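Long-range contacts in PTS system glucose-specific EIIA component (Mycoplasma capricolum, PDB 2GPR), which accepts a phosphoryl group from phospho-HPr and passes it to the EIIB domain, driving glucose uptake by the sugar phosphotransferase system: residues K9-D15 with V144-V150; F47-G53 with V101-L107. All blocks are in the same frame, centred on the assembly; numbering follows the deposited sequence.

In the fold
The chain leaves its N terminus through strand 8-11 and the A12-D15 loop; about 130 residues later contact 1 closes the loop with 144-150, which leads into the C-terminal strand 149-153. Within that long excursion lies contact 2: 47-53, leaving strand 46-48, is met after 47 residues by 101-107, leading into strand 106-110. The inner closure thus sits wholly within the outer one, and the two do not cross. Each pairs the loop after a strand with a type II turn. They touch mainly through their first segments, L11 N facing P50 O and P13 O facing H48 N, with Q146 also against H48, so the terminal strand pair is tied to the three-stranded sheet holding 46-48 and 106-110.

Contact 1 (K9-D15 with V144-V150); sequences KVLAPCD and VKQGDVV
A12 is gripped from several directions by the turn K145-D148. Its O receives G147 N at 2.7 Å, in the carbonyl plane and on a lone pair, and also a CA-H contact from Q146; its N gives a weak bond to D148 O. The A12 methyl points into the other segment, where CB lies 3.6 Å from K145 O and 3.9 Å from V144 CG2, with V150 CG2 close by. Three residues on, D15 turns its carboxylate onto the turn: OD1 takes Q146 N nearly straight (169°), though the bond is modelled very short and its exact length is doubtful, while OD2 meets K145 CD at 3.8 Å, the two side chains crossing at a slant. Q146 keeps CG anti to its backbone N (chi1 176°), which lays that methylene against A12 O and P13 O. Toward the other end, V150 N bonds V10 O at 3.0 Å beside the antiparallel, non-hydrogen-bonded pair L11-V149. In the barrel-sandwich hybrid fold of this EIIA family the pair joins the N-terminal strand 8-11 to the C-terminal strand 149-153. L11 divides its branches, CD1 over G147 CA and CD2 against V149 CG2 (3.7 Å); K9, its chain at about a right angle to V149, brings CE to 3.6 Å from the same CG2. Behind these, D148 probably helps hold the turn, OD2 accepting K145 N at 2.7 Å from above the carboxylate plane. On the buried side F38 packs against V10 and V150, and I18 against V144 and V150; S44 OG bonds D15 N, and K140 NZ bonds V149 O.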
ATOM      1  N   LYS A   9      -2.542  11.954   5.607  1.00 22.56           N
ATOM      2  CA  LYS A   9      -3.629  11.016   5.733  1.00 25.54           C
ATOM      3  C   LYS A   9      -3.448   9.859   4.774  1.00 24.70           C
ATOM      4  O   LYS A   9      -3.223  10.061   3.578  1.00 23.73           O
ATOM      5  CB  LYS A   9      -4.923  11.716   5.425  1.00 29.06           C
ATOM      6  CG  LYS A   9      -5.582  12.252   6.671  1.00 35.44           C
ATOM      7  CD  LYS A   9      -6.787  13.165   6.332  1.00 41.05           C
ATOM      8  CE  LYS A   9      -7.381  12.778   4.968  1.00 44.99           C
ATOM      9  NZ  LYS A   9      -8.522  13.626   4.544  1.00 47.23           N
ATOM     10  N   VAL A  10      -3.536   8.619   5.269  1.00 24.82           N
ATOM     11  CA  VAL A  10      -3.392   7.518   4.355  1.00 23.04           C
ATOM     12  C   VAL A  10      -4.701   6.815   4.135  1.00 22.96           C
ATOM     13  O   VAL A  10      -5.354   6.566   5.092  1.00 25.03           O
ATOM     14  CB  VAL A  10      -2.086   6.674   4.465  1.00 23.34           C
ATOM     15  CG1 VAL A  10      -0.943   7.387   5.183  1.00 19.09           C
ATOM     16  CG2 VAL A  10      -2.232   5.231   4.901  1.00 25.72           C
ATOM     17  N   LEU A  11      -5.144   6.588   2.874  1.00 22.26           N
ATOM     18  CA  LEU A  11      -6.435   5.901   2.609  1.00 20.68           C
ATOM     19  C   LEU A  11      -6.311   4.374   2.409  1.00 26.50           C
ATOM     20  O   LEU A  11      -5.233   3.796   2.239  1.00 33.08           O
ATOM     21  CB  LEU A  11      -7.284   6.502   1.438  1.00 15.28           C
ATOM     22  CG  LEU A  11      -7.320   8.026   1.283  1.00 12.06           C
ATOM     23  CD1 LEU A  11      -8.283   8.421   0.183  1.00  9.49           C
ATOM     24  CD2 LEU A  11      -7.689   8.757   2.567  1.00 12.66           C
ATOM     25  N   ALA A  12      -7.423   3.693   2.408  1.00 24.89           N
ATOM     26  CA  ALA A  12      -7.386   2.298   2.110  1.00 25.37           C
ATOM     27  C   ALA A  12      -7.481   2.141   0.585  1.00 27.75           C
ATOM     28  O   ALA A  12      -8.369   2.716  -0.025  1.00 30.01           O
ATOM     29  CB  ALA A  12      -8.554   1.638   2.783  1.00 26.62           C
ATOM     30  N   PRO A  13      -6.524   1.422  -0.044  1.00 27.00           N
ATOM     31  CA  PRO A  13      -6.467   1.187  -1.508  1.00 22.22           C
ATOM     32  C   PRO A  13      -7.453   0.125  -2.053  1.00 19.57           C
ATOM     33  O   PRO A  13      -7.727   0.028  -3.249  1.00 15.28           O
ATOM     34  CB  PRO A  13      -5.069   0.695  -1.774  1.00 21.40           C
ATOM     35  CG  PRO A  13      -4.473   0.304  -0.438  1.00 22.66           C
ATOM     36  CD  PRO A  13      -5.238   1.060   0.613  1.00 26.23           C
ATOM     37  N   CYS A  14      -7.990  -0.694  -1.158  1.00 20.22           N
ATOM     38  CA  CYS A  14      -9.008  -1.640  -1.509  1.00 22.40           C
ATOM     39  C   CYS A  14      -9.972  -1.866  -0.330  1.00 26.92           C
ATOM     40  O   CYS A  14      -9.848  -1.283   0.779  1.00 26.92           O
ATOM     41  CB  CYS A  14      -8.447  -2.954  -1.996  1.00 22.86           C
ATOM     42  SG  CYS A  14      -7.468  -3.701  -0.720  1.00 24.29           S
ATOM     43  N   ASP A  15     -10.966  -2.671  -0.570  1.00 27.99           N
ATOM     44  CA  ASP A  15     -11.854  -2.937   0.495  1.00 32.06           C
ATOM     45  C   ASP A  15     -11.224  -4.073   1.276  1.00 33.74           C
ATOM     46  O   ASP A  15     -10.422  -4.801   0.721  1.00 35.67           O
ATOM     47  CB  ASP A  15     -13.288  -3.251  -0.035  1.00 34.98           C
ATOM     48  CG  ASP A  15     -14.143  -2.030  -0.400  1.00 37.61           C
ATOM     49  OD1 ASP A  15     -13.537  -0.849  -0.305  1.00 35.82           O
ATOM     50  OD2 ASP A  15     -15.321  -2.136  -0.712  1.00 40.22           O
ATOM     51  N   VAL A 144     -12.793  -1.936   6.616  1.00 28.17           N
ATOM     52  CA  VAL A 144     -12.749  -0.630   5.946  1.00 25.10           C
ATOM     53  C   VAL A 144     -13.223  -0.654   4.520  1.00 24.81           C
ATOM     54  O   VAL A 144     -13.336  -1.666   3.864  1.00 24.67           O
ATOM     55  CB  VAL A 144     -11.328   0.005   5.917  1.00 24.27           C
ATOM     56  CG1 VAL A 144     -10.772   0.269   7.309  1.00 23.70           C
ATOM     57  CG2 VAL A 144     -10.355  -0.861   5.131  1.00 24.64           C
ATOM     58  N   LYS A 145     -13.436   0.536   4.032  1.00 27.36           N
ATOM     59  CA  LYS A 145     -13.805   0.741   2.683  1.00 27.72           C
ATOM     60  C   LYS A 145     -12.716   1.498   1.996  1.00 27.10           C
ATOM     61  O   LYS A 145     -12.085   2.411   2.579  1.00 26.58           O
ATOM     62  CB  LYS A 145     -15.109   1.475   2.593  1.00 29.89           C
ATOM     63  CG  LYS A 145     -16.224   0.627   3.157  1.00 33.10           C
ATOM     64  CD  LYS A 145     -16.942  -0.172   2.081  1.00 38.67           C
ATOM     65  CE  LYS A 145     -18.302   0.434   1.666  1.00 42.49           C
ATOM     66  NZ  LYS A 145     -19.301  -0.554   1.196  1.00 44.72           N
ATOM     67  N   GLN A 146     -12.480   1.108   0.757  1.00 25.98           N
ATOM     68  CA  GLN A 146     -11.458   1.762  -0.047  1.00 25.33           C
ATOM     69  C   GLN A 146     -11.688   3.277  -0.081  1.00 26.66           C
ATOM     70  O   GLN A 146     -12.771   3.730  -0.475  1.00 27.32           O
ATOM     71  CB  GLN A 146     -11.468   1.200  -1.489  1.00 21.12           C
ATOM     72  CG  GLN A 146     -10.482   1.905  -2.407  1.00 18.66           C
ATOM     73  CD  GLN A 146     -11.101   3.052  -3.129  1.00 19.95           C
ATOM     74  OE1 GLN A 146     -10.545   4.189  -3.191  1.00 17.52           O
ATOM     75  NE2 GLN A 146     -12.247   2.732  -3.742  1.00 23.26           N
ATOM     76  N   GLY A 147     -10.684   4.064   0.353  1.00 24.09           N
ATOM     77  CA  GLY A 147     -10.800   5.519   0.344  1.00 21.03           C
ATOM     78  C   GLY A 147     -11.145   6.070   1.727  1.00 21.29           C
ATOM     79  O   GLY A 147     -11.519   7.239   1.888  1.00 22.00           O
ATOM     80  N   ASP A 148     -11.036   5.201   2.715  1.00 20.22           N
ATOM     81  CA  ASP A 148     -11.336   5.541   4.078  1.00 20.12           C
ATOM     82  C   ASP A 148     -10.072   5.942   4.688  1.00 17.92           C
ATOM     83  O   ASP A 148      -9.078   5.286   4.423  1.00 16.06           O
ATOM     84  CB  ASP A 148     -11.724   4.243   4.861  1.00 20.77           C
ATOM     85  CG  ASP A 148     -13.142   3.759   4.796  1.00 21.73           C
ATOM     86  OD1 ASP A 148     -13.843   4.399   3.945  1.00 23.90           O
ATOM     87  OD2 ASP A 148     -13.578   2.847   5.467  1.00 23.68           O
ATOM     88  N   VAL A 149     -10.100   6.892   5.590  1.00 19.11           N
ATOM     89  CA  VAL A 149      -8.871   7.156   6.290  1.00 20.92           C
ATOM     90  C   VAL A 149      -8.529   5.944   7.173  1.00 24.88           C
ATOM     91  O   VAL A 149      -9.394   5.308   7.757  1.00 26.19           O
ATOM     92  CB  VAL A 149      -8.816   8.487   7.020  1.00 19.17           C
ATOM     93  CG1 VAL A 149      -7.583   8.506   7.917  1.00 19.83           C
ATOM     94  CG2 VAL A 149      -8.705   9.591   6.000  1.00 17.61           C
ATOM     95  N   VAL A 150      -7.247   5.616   7.240  1.00 25.82           N
ATOM     96  CA  VAL A 150      -6.719   4.424   7.883  1.00 22.88           C
ATOM     97  C   VAL A 150      -5.452   4.716   8.732  1.00 22.29           C
ATOM     98  O   VAL A 150      -5.001   3.897   9.516  1.00 24.42           O
ATOM     99  CB  VAL A 150      -6.491   3.396   6.735  1.00 21.82           C
ATOM    100  CG1 VAL A 150      -5.238   2.542   6.858  1.00 23.35           C
ATOM    101  CG2 VAL A 150      -7.719   2.518   6.554  1.00 23.12           C
TER

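Contact 2 (F47-G53 with V101-L107); sequences FHAPVSG and VNAGDKL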
ATOM      1  N   PHE A  47      -6.841  -1.858  -6.428  1.00 26.83           N
ATOM      2  CA  PHE A  47      -5.996  -1.268  -5.473  1.00 21.25           C
ATOM      3  C   PHE A  47      -5.809   0.143  -5.944  1.00 23.44           C
ATOM      4  O   PHE A  47      -5.587   0.350  -7.146  1.00 23.14           O
ATOM      5  CB  PHE A  47      -4.684  -2.019  -5.335  1.00 18.38           C
ATOM      6  CG  PHE A  47      -4.838  -3.324  -4.633  1.00 13.06           C
ATOM      7  CD1 PHE A  47      -5.477  -4.384  -5.269  1.00 12.29           C
ATOM      8  CD2 PHE A  47      -4.337  -3.499  -3.342  1.00 10.99           C
ATOM      9  CE1 PHE A  47      -5.629  -5.595  -4.604  1.00 13.36           C
ATOM     10  CE2 PHE A  47      -4.488  -4.704  -2.653  1.00  8.34           C
ATOM     11  CZ  PHE A  47      -5.184  -5.734  -3.284  1.00 11.50           C
ATOM     12  N   HIS A  48      -6.004   1.110  -5.014  1.00 22.88           N
ATOM     13  CA  HIS A  48      -5.952   2.512  -5.337  1.00 20.66           C
ATOM     14  C   HIS A  48      -4.829   3.158  -4.608  1.00 20.44           C
ATOM     15  O   HIS A  48      -4.369   2.642  -3.641  1.00 23.00           O
ATOM     16  CB  HIS A  48      -7.267   3.228  -4.938  1.00 24.75           C
ATOM     17  CG  HIS A  48      -8.447   2.883  -5.793  1.00 27.65           C
ATOM     18  ND1 HIS A  48      -9.189   1.742  -5.571  1.00 30.19           N
ATOM     19  CD2 HIS A  48      -8.957   3.490  -6.900  1.00 28.27           C
ATOM     20  CE1 HIS A  48     -10.138   1.698  -6.519  1.00 30.37           C
ATOM     21  NE2 HIS A  48     -10.025   2.737  -7.330  1.00 28.79           N
ATOM     22  N   ALA A  49      -4.428   4.323  -5.034  1.00 18.39           N
ATOM     23  CA  ALA A  49      -3.427   5.047  -4.342  1.00 16.84           C
ATOM     24  C   ALA A  49      -3.900   5.513  -2.933  1.00 19.73           C
ATOM     25  O   ALA A  49      -4.953   6.142  -2.746  1.00 21.79           O
ATOM     26  CB  ALA A  49      -2.988   6.220  -5.211  1.00 13.95           C
ATOM     27  N   PRO A  50      -3.061   5.265  -1.948  1.00 22.37           N
ATOM     28  CA  PRO A  50      -3.287   5.639  -0.547  1.00 23.40           C
ATOM     29  C   PRO A  50      -3.054   7.103  -0.252  1.00 25.57           C
ATOM     30  O   PRO A  50      -3.535   7.623   0.727  1.00 29.44           O
ATOM     31  CB  PRO A  50      -2.266   4.837   0.243  1.00 25.16           C
ATOM     32  CG  PRO A  50      -1.488   3.930  -0.747  1.00 25.55           C
ATOM     33  CD  PRO A  50      -2.093   4.139  -2.117  1.00 23.44           C
ATOM     34  N   VAL A  51      -2.249   7.741  -1.084  1.00 25.89           N
ATOM     35  CA  VAL A  51      -1.907   9.159  -1.010  1.00 24.91           C
ATOM     36  C   VAL A  51      -1.617   9.711  -2.404  1.00 23.29           C
ATOM     37  O   VAL A  51      -1.653   9.021  -3.458  1.00 22.61           O
ATOM     38  CB  VAL A  51      -0.718   9.449  -0.100  1.00 27.30           C
ATOM     39  CG1 VAL A  51      -0.947   8.898   1.300  1.00 23.80           C
ATOM     40  CG2 VAL A  51       0.533   8.824  -0.727  1.00 32.55           C
ATOM     41  N   SER A  52      -1.312  10.971  -2.428  1.00 23.26           N
ATOM     42  CA  SER A  52      -0.945  11.581  -3.663  1.00 22.69           C
ATOM     43  C   SER A  52       0.554  11.770  -3.706  1.00 20.20           C
ATOM     44  O   SER A  52       1.184  12.084  -2.700  1.00 19.41           O
ATOM     45  CB  SER A  52      -1.688  12.853  -3.853  1.00 25.40           C
ATOM     46  OG  SER A  52      -3.042  12.554  -3.614  1.00 29.26           O
ATOM     47  N   GLY A  53       1.144  11.517  -4.864  1.00 20.24           N
ATOM     48  CA  GLY A  53       2.593  11.654  -5.015  1.00 19.21           C
ATOM     49  C   GLY A  53       3.022  11.119  -6.347  1.00 20.36           C
ATOM     50  O   GLY A  53       2.188  11.002  -7.246  1.00 25.71           O
ATOM     51  N   VAL A 101       0.221  10.476  -9.131  1.00 30.32           N
ATOM     52  CA  VAL A 101      -1.095   9.944  -8.882  1.00 30.29           C
ATOM     53  C   VAL A 101      -1.778  10.720  -7.794  1.00 29.38           C
ATOM     54  O   VAL A 101      -1.127  11.365  -6.992  1.00 28.65           O
ATOM     55  CB  VAL A 101      -1.085   8.482  -8.497  1.00 31.10           C
ATOM     56  CG1 VAL A 101      -0.938   7.589  -9.723  1.00 31.76           C
ATOM     57  CG2 VAL A 101       0.030   8.213  -7.480  1.00 29.22           C
ATOM     58  N   ASN A 102      -3.109  10.587  -7.758  1.00 31.10           N
ATOM     59  CA  ASN A 102      -3.941  11.199  -6.710  1.00 32.81           C
ATOM     60  C   ASN A 102      -4.498  10.107  -5.823  1.00 28.28           C
ATOM     61  O   ASN A 102      -4.886   9.024  -6.324  1.00 27.74           O
ATOM     62  CB  ASN A 102      -5.083  12.110  -7.218  1.00 37.62           C
ATOM     63  CG  ASN A 102      -4.619  13.470  -7.726  1.00 43.65           C
ATOM     64  OD1 ASN A 102      -5.158  14.008  -8.707  1.00 47.68           O
ATOM     65  ND2 ASN A 102      -3.629  14.053  -7.050  1.00 45.80           N
ATOM     66  N   ALA A 103      -4.482  10.358  -4.516  1.00 22.90           N
ATOM     67  CA  ALA A 103      -4.952   9.362  -3.593  1.00 20.57           C
ATOM     68  C   ALA A 103      -6.340   8.947  -3.950  1.00 22.40           C
ATOM     69  O   ALA A 103      -7.186   9.772  -4.237  1.00 25.23           O
ATOM     70  CB  ALA A 103      -4.862   9.867  -2.181  1.00 21.69           C
ATOM     71  N   GLY A 104      -6.556   7.660  -3.972  1.00 23.47           N
ATOM     72  CA  GLY A 104      -7.818   7.117  -4.431  1.00 22.85           C
ATOM     73  C   GLY A 104      -7.797   6.770  -5.948  1.00 21.48           C
ATOM     74  O   GLY A 104      -8.743   6.215  -6.479  1.00 20.33           O
ATOM     75  N   ASP A 105      -6.719   7.122  -6.678  1.00 21.73           N
ATOM     76  CA  ASP A 105      -6.644   6.726  -8.104  1.00 20.92           C
ATOM     77  C   ASP A 105      -6.399   5.238  -8.164  1.00 22.19           C
ATOM     78  O   ASP A 105      -5.868   4.664  -7.228  1.00 23.97           O
ATOM     79  CB  ASP A 105      -5.528   7.372  -8.906  1.00 21.07           C
ATOM     80  CG  ASP A 105      -5.769   8.793  -9.193  1.00 23.49           C
ATOM     81  OD1 ASP A 105      -7.021   9.120  -9.080  1.00 25.24           O
ATOM     82  OD2 ASP A 105      -4.876   9.560  -9.425  1.00 25.38           O
ATOM     83  N   LYS A 106      -6.825   4.602  -9.242  1.00 20.50           N
ATOM     84  CA  LYS A 106      -6.654   3.201  -9.332  1.00 19.19           C
ATOM     85  C   LYS A 106      -5.244   2.889  -9.735  1.00 26.23           C
ATOM     86  O   LYS A 106      -4.725   3.523 -10.656  1.00 31.54           O
ATOM     87  CB  LYS A 106      -7.641   2.618 -10.302  1.00 18.97           C
ATOM     88  CG  LYS A 106      -7.784   1.128 -10.113  1.00 22.33           C
ATOM     89  CD  LYS A 106      -8.951   0.539 -10.876  1.00 29.02           C
ATOM     90  CE  LYS A 106      -9.209   1.229 -12.194  1.00 35.59           C
ATOM     91  NZ  LYS A 106     -10.536   0.889 -12.756  1.00 38.97           N
ATOM     92  N   LEU A 107      -4.588   1.910  -9.111  1.00 24.66           N
ATOM     93  CA  LEU A 107      -3.253   1.611  -9.585  1.00 21.17           C
ATOM     94  C   LEU A 107      -3.305   0.429 -10.516  1.00 24.01           C
ATOM     95  O   LEU A 107      -2.843   0.469 -11.669  1.00 25.71           O
ATOM     96  CB  LEU A 107      -2.276   1.388  -8.446  1.00 17.58           C
ATOM     97  CG  LEU A 107      -2.269   2.591  -7.541  1.00 16.03           C
ATOM     98  CD1 LEU A 107      -1.458   2.309  -6.294  1.00 12.81           C
ATOM     99  CD2 LEU A 107      -1.747   3.817  -8.297  1.00 15.63           C
TER
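F47 O and L107 N start the antiparallel pairing with a nearly straight bond of 2.7 Å (172°), next to the non-hydrogen-bonded pair H48-K106. A49 follows, its O taking G104 N and its N facing D105 O. At the far end G53 and V101 bond each other both ways, V101 N to G53 O at 2.8 Å and G53 N to V101 O at 3.1 Å. Between V101 and K106 the chain makes a type II turn, N102-D105, in which D105 OD2 accepts N102 N from above its carboxylate plane. The loop through A49-P50, facing a turn with glycine third, repeats the layout of A12-P13 with K145-D148, consistent with internal pseudo-symmetry of the fold. S52 OG, anti to its carbonyl carbon (chi1 -50°), takes A103 N at 2.8 Å, and the A103 methyl presses on the V51 backbone, CB 3.3 Å from its C. K106 lays CG over one face of the H48 imidazole, a CH-pi contact 4.2 Å from the ring centroid and 25° off the normal; the bond from H48 ND1 to P13 O probably helps set the ring's rotation. L107 CG lies 3.7 Å from A49 N, with CD2 by the A49 methyl; F65 and L77 cover L107.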